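Beta-1,4-galactanase (Thielavia heterothallica, PDB 1HJS) hydrolyses the beta-1,4-galactosidic linkages of type I arabinogalactans as a family 53 glycoside hydrolase of clan GH-A. Local coordinates at residues L203-F216 against W237-P249. Numbering follows the deposited sequence.
Sequences LSDFDMMGVSFYPF and WNKEIAVVETNWP
Tyr214 OH donates to Glu245 OE1 at 2.7 Å, meeting the carboxylate on its anti side and 22° out of its plane. The CE1 edge of the ring, across from CE2, rests 3.6 Å from Asn247 CG. Glu245 is probably the catalytic nucleophile; its OE2 forms a salt bridge with Arg45, while Ser212 OG, 3.8 Å from Glu245 CB, bonds to Glu135, the probable proton donor. All this sits at the C-terminal end of strands 208-212 and 240-245, sixth and seventh of the TIM barrel and joined by the beta-alpha-beta crossover through helix 223-237. Their parallel ladder includes Met209 N to Glu240 O and Val211 N to Ala242 O. Further along, Thr246 has OG1 opposite its backbone N (chi1 -166°), where it meets Phe213 O nearly end-on to the carbonyl, 2.7 Å away. At the strands' N-terminal end, Lys239 bends at chi2 and then runs extended, so that NZ reaches two carbonyls: Phe206 O almost head-on, and Leu203 O from 46° above the carbonyl plane. Met209 packs CE 3.7 Å from Trp237 CE3, while its SD makes an oblique Met-aromatic contact with the six-membered ring. Replacing Tyr214 with a phenylalanine would probably cost Glu245 OE1 its phenol donor and the carboxylate one restraint on its rotation. The chemistry thus divides by end: a lysine ties the 3-10 turn and loop before strand 208-212 to the start of its neighbour, whereas at the C-terminal mouth a phenol and an arginine hold separate oxygens of Glu245, an arrangement likely to steady its orientation toward substrate.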
loop_
_atom_site.group_PDB
_atom_site.type_symbol
_atom_site.label_atom_id
_atom_site.label_comp_id
_atom_site.label_asym_id
_atom_site.label_seq_id
_atom_site.Cartn_x
_atom_site.Cartn_y
_atom_site.Cartn_z
ATOM N N LEU A 203 -5.681 -11.921 16.982
ATOM C CA LEU A 203 -6.539 -11.220 16.039
ATOM C C LEU A 203 -6.752 -9.784 16.494
ATOM O O LEU A 203 -6.878 -8.878 15.673
ATOM C CB LEU A 203 -7.900 -11.912 15.917
ATOM C CG LEU A 203 -8.121 -12.812 14.700
ATOM C CD1 LEU A 203 -9.568 -13.267 14.676
ATOM C CD2 LEU A 203 -7.786 -12.059 13.418
ATOM N N SER A 204 -6.788 -9.586 17.808
ATOM C CA SER A 204 -6.990 -8.260 18.376
ATOM C C SER A 204 -5.779 -7.344 18.215
ATOM O O SER A 204 -5.876 -6.144 18.472
ATOM C CB SER A 204 -7.346 -8.369 19.861
ATOM O OG SER A 204 -6.271 -8.912 20.608
ATOM N N ASP A 205 -4.644 -7.898 17.792
ATOM C CA ASP A 205 -3.438 -7.091 17.625
ATOM C C ASP A 205 -3.448 -6.216 16.374
ATOM O O ASP A 205 -2.685 -5.262 16.285
ATOM C CB ASP A 205 -2.178 -7.965 17.623
ATOM C CG ASP A 205 -1.845 -8.528 19.002
ATOM O OD1 ASP A 205 -2.089 -7.836 20.015
ATOM O OD2 ASP A 205 -1.314 -9.658 19.072
ATOM N N PHE A 206 -4.285 -6.548 15.397
ATOM C CA PHE A 206 -4.361 -5.723 14.194
ATOM C C PHE A 206 -5.809 -5.476 13.799
ATOM O O PHE A 206 -6.718 -6.159 14.276
ATOM C CB PHE A 206 -3.547 -6.326 13.033
ATOM C CG PHE A 206 -4.072 -7.628 12.510
ATOM C CD1 PHE A 206 -3.955 -8.794 13.256
ATOM C CD2 PHE A 206 -4.657 -7.694 11.248
ATOM C CE1 PHE A 206 -4.411 -10.010 12.754
ATOM C CE2 PHE A 206 -5.118 -8.904 10.733
ATOM C CZ PHE A 206 -4.994 -10.067 11.487
ATOM N N ASP A 207 -6.023 -4.499 12.923
ATOM C CA ASP A 207 -7.373 -4.110 12.542
ATOM C C ASP A 207 -7.766 -4.287 11.083
ATOM O O ASP A 207 -8.953 -4.392 10.766
ATOM C CB ASP A 207 -7.568 -2.642 12.919
ATOM C CG ASP A 207 -7.053 -2.333 14.310
ATOM O OD1 ASP A 207 -7.629 -2.866 15.275
ATOM O OD2 ASP A 207 -6.070 -1.568 14.440
ATOM N N MET A 208 -6.781 -4.321 10.200
ATOM C CA MET A 208 -7.073 -4.419 8.780
ATOM C C MET A 208 -6.229 -5.425 8.021
ATOM O O MET A 208 -5.102 -5.737 8.404
ATOM C CB MET A 208 -6.861 -3.056 8.119
ATOM C CG MET A 208 -7.523 -1.884 8.792
ATOM S SD MET A 208 -7.088 -0.351 7.908
ATOM C CE MET A 208 -8.297 -0.385 6.582
ATOM N N MET A 209 -6.796 -5.916 6.926
ATOM C CA MET A 209 -6.112 -6.839 6.037
ATOM C C MET A 209 -6.075 -6.142 4.692
ATOM O O MET A 209 -7.124 -5.835 4.113
ATOM C CB MET A 209 -6.874 -8.157 5.907
ATOM C CG MET A 209 -6.933 -8.956 7.192
ATOM S SD MET A 209 -7.723 -10.553 6.954
ATOM C CE MET A 209 -7.116 -11.411 8.405
ATOM N N GLY A 210 -4.873 -5.864 4.207
ATOM C CA GLY A 210 -4.748 -5.207 2.921
ATOM C C GLY A 210 -4.209 -6.182 1.893
ATOM O O GLY A 210 -3.473 -7.105 2.238
ATOM N N VAL A 211 -4.585 -5.992 0.634
ATOM C CA VAL A 211 -4.102 -6.861 -0.425
ATOM C C VAL A 211 -3.724 -6.045 -1.647
ATOM O O VAL A 211 -4.297 -4.982 -1.897
ATOM C CB VAL A 211 -5.175 -7.881 -0.874
ATOM C CG1 VAL A 211 -5.607 -8.740 0.303
ATOM C CG2 VAL A 211 -6.373 -7.153 -1.476
ATOM N N SER A 212 -2.743 -6.537 -2.394
ATOM C CA SER A 212 -2.347 -5.888 -3.633
ATOM C C SER A 212 -3.201 -6.596 -4.685
ATOM O O SER A 212 -3.510 -7.781 -4.538
ATOM C CB SER A 212 -0.867 -6.130 -3.941
ATOM O OG SER A 212 -0.023 -5.560 -2.954
ATOM N N PHE A 213 -3.601 -5.874 -5.724
ATOM C CA PHE A 213 -4.394 -6.465 -6.790
ATOM C C PHE A 213 -4.014 -5.806 -8.103
ATOM O O PHE A 213 -4.402 -4.665 -8.374
ATOM C CB PHE A 213 -5.894 -6.284 -6.538
ATOM C CG PHE A 213 -6.761 -6.901 -7.604
ATOM C CD1 PHE A 213 -6.827 -8.285 -7.747
ATOM C CD2 PHE A 213 -7.482 -6.102 -8.482
ATOM C CE1 PHE A 213 -7.603 -8.864 -8.756
ATOM C CE2 PHE A 213 -8.262 -6.667 -9.496
ATOM C CZ PHE A 213 -8.321 -8.053 -9.633
ATOM N N TYR A 214 -3.240 -6.532 -8.906
ATOM C CA TYR A 214 -2.775 -6.053 -10.203
ATOM C C TYR A 214 -3.292 -6.993 -11.293
ATOM O O TYR A 214 -3.395 -8.206 -11.084
ATOM C CB TYR A 214 -1.248 -6.016 -10.227
ATOM C CG TYR A 214 -0.644 -4.910 -9.388
ATOM C CD1 TYR A 214 -0.692 -3.582 -9.811
ATOM C CD2 TYR A 214 -0.012 -5.193 -8.176
ATOM C CE1 TYR A 214 -0.121 -2.563 -9.053
ATOM C CE2 TYR A 214 0.564 -4.175 -7.408
ATOM C CZ TYR A 214 0.507 -2.867 -7.856
ATOM O OH TYR A 214 1.092 -1.856 -7.126
ATOM N N PRO A 215 -3.618 -6.447 -12.471
ATOM C CA PRO A 215 -4.131 -7.280 -13.561
ATOM C C PRO A 215 -3.092 -7.826 -14.533
ATOM O O PRO A 215 -3.421 -8.659 -15.376
ATOM C CB PRO A 215 -5.095 -6.336 -14.262
ATOM C CG PRO A 215 -4.312 -5.033 -14.227
ATOM C CD PRO A 215 -3.773 -5.011 -12.788
ATOM N N PHE A 216 -1.846 -7.383 -14.413
ATOM C CA PHE A 216 -0.815 -7.795 -15.358
ATOM C C PHE A 216 0.326 -8.697 -14.895
ATOM O O PHE A 216 1.397 -8.689 -15.503
ATOM C CB PHE A 216 -0.229 -6.547 -16.026
ATOM C CG PHE A 216 -0.049 -5.389 -15.090
ATOM C CD1 PHE A 216 0.742 -5.509 -13.951
ATOM C CD2 PHE A 216 -0.672 -4.174 -15.344
ATOM C CE1 PHE A 216 0.912 -4.429 -13.073
ATOM C CE2 PHE A 216 -0.508 -3.089 -14.472
ATOM C CZ PHE A 216 0.285 -3.220 -13.338
ATOM N N TRP A 237 -12.189 -13.867 9.303
ATOM C CA TRP A 237 -11.584 -13.048 10.349
ATOM C C TRP A 237 -12.283 -11.726 10.689
ATOM O O TRP A 237 -11.917 -11.062 11.656
ATOM C CB TRP A 237 -10.116 -12.803 9.995
ATOM C CG TRP A 237 -9.336 -14.079 9.913
ATOM C CD1 TRP A 237 -8.973 -14.884 10.955
ATOM C CD2 TRP A 237 -8.879 -14.731 8.722
ATOM N NE1 TRP A 237 -8.321 -16.000 10.487
ATOM C CE2 TRP A 237 -8.250 -15.931 9.121
ATOM C CE3 TRP A 237 -8.940 -14.418 7.359
ATOM C CZ2 TRP A 237 -7.687 -16.822 8.201
ATOM C CZ3 TRP A 237 -8.379 -15.305 6.445
ATOM C CH2 TRP A 237 -7.762 -16.492 6.873
ATOM N N ASN A 238 -13.274 -11.344 9.890
ATOM C CA ASN A 238 -14.061 -10.132 10.128
ATOM C C ASN A 238 -13.247 -8.851 10.362
ATOM O O ASN A 238 -13.607 -8.030 11.205
ATOM C CB ASN A 238 -14.991 -10.366 11.322
ATOM C CG ASN A 238 -16.010 -9.250 11.508
ATOM O OD1 ASN A 238 -16.252 -8.803 12.629
ATOM N ND2 ASN A 238 -16.619 -8.807 10.416
ATOM N N LYS A 239 -12.166 -8.664 9.607
ATOM C CA LYS A 239 -11.341 -7.460 9.746
ATOM C C LYS A 239 -11.702 -6.495 8.625
ATOM O O LYS A 239 -12.303 -6.901 7.632
ATOM C CB LYS A 239 -9.851 -7.812 9.629
ATOM C CG LYS A 239 -9.296 -8.593 10.808
ATOM C CD LYS A 239 -9.413 -7.783 12.089
ATOM C CE LYS A 239 -8.832 -8.526 13.276
ATOM N NZ LYS A 239 -8.964 -7.713 14.526
ATOM N N GLU A 240 -11.362 -5.218 8.776
ATOM C CA GLU A 240 -11.651 -4.272 7.704
ATOM C C GLU A 240 -10.730 -4.678 6.564
ATOM O O GLU A 240 -9.603 -5.109 6.795
ATOM C CB GLU A 240 -11.369 -2.834 8.135
ATOM C CG GLU A 240 -12.325 -2.320 9.200
ATOM C CD GLU A 240 -12.382 -0.802 9.245
ATOM O OE1 GLU A 240 -11.310 -0.169 9.237
ATOM O OE2 GLU A 240 -13.502 -0.247 9.289
ATOM N N ILE A 241 -11.211 -4.540 5.335
ATOM C CA ILE A 241 -10.440 -4.953 4.171
ATOM C C ILE A 241 -10.211 -3.845 3.150
ATOM O O ILE A 241 -11.068 -2.988 2.941
ATOM C CB ILE A 241 -11.151 -6.138 3.490
ATOM C CG1 ILE A 241 -11.090 -7.356 4.416
ATOM C CG2 ILE A 241 -10.543 -6.423 2.125
ATOM C CD1 ILE A 241 -12.051 -8.451 4.037
ATOM N N ALA A 242 -9.045 -3.874 2.513
ATOM C CA ALA A 242 -8.726 -2.872 1.506
ATOM C C ALA A 242 -7.744 -3.360 0.455
ATOM O O ALA A 242 -6.865 -4.185 0.727
ATOM C CB ALA A 242 -8.165 -1.617 2.174
ATOM N N VAL A 243 -7.914 -2.853 -0.760
ATOM C CA VAL A 243 -6.998 -3.152 -1.847
ATOM C C VAL A 243 -6.067 -1.957 -1.696
ATOM O O VAL A 243 -6.462 -0.822 -1.962
ATOM C CB VAL A 243 -7.701 -3.109 -3.217
ATOM C CG1 VAL A 243 -6.663 -3.138 -4.335
ATOM C CG2 VAL A 243 -8.644 -4.310 -3.352
ATOM N N VAL A 244 -4.847 -2.211 -1.243
ATOM C CA VAL A 244 -3.896 -1.136 -0.994
ATOM C C VAL A 244 -2.933 -0.813 -2.128
ATOM O O VAL A 244 -2.144 0.124 -2.028
ATOM C CB VAL A 244 -3.112 -1.418 0.306
ATOM C CG1 VAL A 244 -4.092 -1.583 1.450
ATOM C CG2 VAL A 244 -2.274 -2.682 0.163
ATOM N N GLU A 245 -3.005 -1.587 -3.204
ATOM C CA GLU A 245 -2.172 -1.362 -4.383
ATOM C C GLU A 245 -2.892 -1.912 -5.604
ATOM O O GLU A 245 -3.371 -3.042 -5.584
ATOM C CB GLU A 245 -0.814 -2.062 -4.255
ATOM C CG GLU A 245 0.238 -1.287 -3.469
ATOM C CD GLU A 245 1.625 -1.893 -3.592
ATOM O OE1 GLU A 245 1.952 -2.419 -4.683
ATOM O OE2 GLU A 245 2.397 -1.830 -2.611
ATOM N N THR A 246 -2.988 -1.101 -6.652
ATOM C CA THR A 246 -3.609 -1.527 -7.901
ATOM C C THR A 246 -3.219 -0.545 -9.005
ATOM O O THR A 246 -2.856 0.606 -8.731
ATOM C CB THR A 246 -5.155 -1.622 -7.783
ATOM O OG1 THR A 246 -5.679 -2.344 -8.910
ATOM C CG2 THR A 246 -5.786 -0.235 -7.744
ATOM N N ASN A 247 -3.275 -1.019 -10.245
ATOM C CA ASN A 247 -2.917 -0.238 -11.428
ATOM C C ASN A 247 -3.766 -0.722 -12.605
ATOM O O ASN A 247 -4.270 -1.847 -12.596
ATOM C CB ASN A 247 -1.464 -0.508 -11.851
ATOM C CG ASN A 247 -0.434 0.373 -11.160
ATOM O OD1 ASN A 247 0.764 0.163 -11.345
ATOM N ND2 ASN A 247 -0.881 1.358 -10.385
ATOM N N TRP A 248 -3.917 0.144 -13.603
ATOM C CA TRP A 248 -4.574 -0.204 -14.861
ATOM C C TRP A 248 -3.840 0.640 -15.894
ATOM O O TRP A 248 -3.676 1.848 -15.724
ATOM C CB TRP A 248 -6.067 0.110 -14.902
ATOM C CG TRP A 248 -6.635 -0.377 -16.209
ATOM C CD1 TRP A 248 -6.853 0.363 -17.337
ATOM C CD2 TRP A 248 -6.937 -1.734 -16.559
ATOM N NE1 TRP A 248 -7.268 -0.450 -18.367
ATOM C CE2 TRP A 248 -7.328 -1.742 -17.917
ATOM C CE3 TRP A 248 -6.908 -2.949 -15.856
ATOM C CZ2 TRP A 248 -7.690 -2.917 -18.590
ATOM C CZ3 TRP A 248 -7.268 -4.119 -16.523
ATOM C CH2 TRP A 248 -7.654 -4.092 -17.880
ATOM N N PRO A 249 -3.385 0.012 -16.982
ATOM C CA PRO A 249 -2.653 0.762 -18.000
ATOM C C PRO A 249 -3.408 1.628 -18.991
ATOM O O PRO A 249 -4.539 1.320 -19.383
ATOM C CB PRO A 249 -1.842 -0.330 -18.698
ATOM C CG PRO A 249 -2.755 -1.493 -18.661
ATOM C CD PRO A 249 -3.401 -1.433 -17.286
HETATM O O HOH W 1 -9.803 -4.525 15.178
#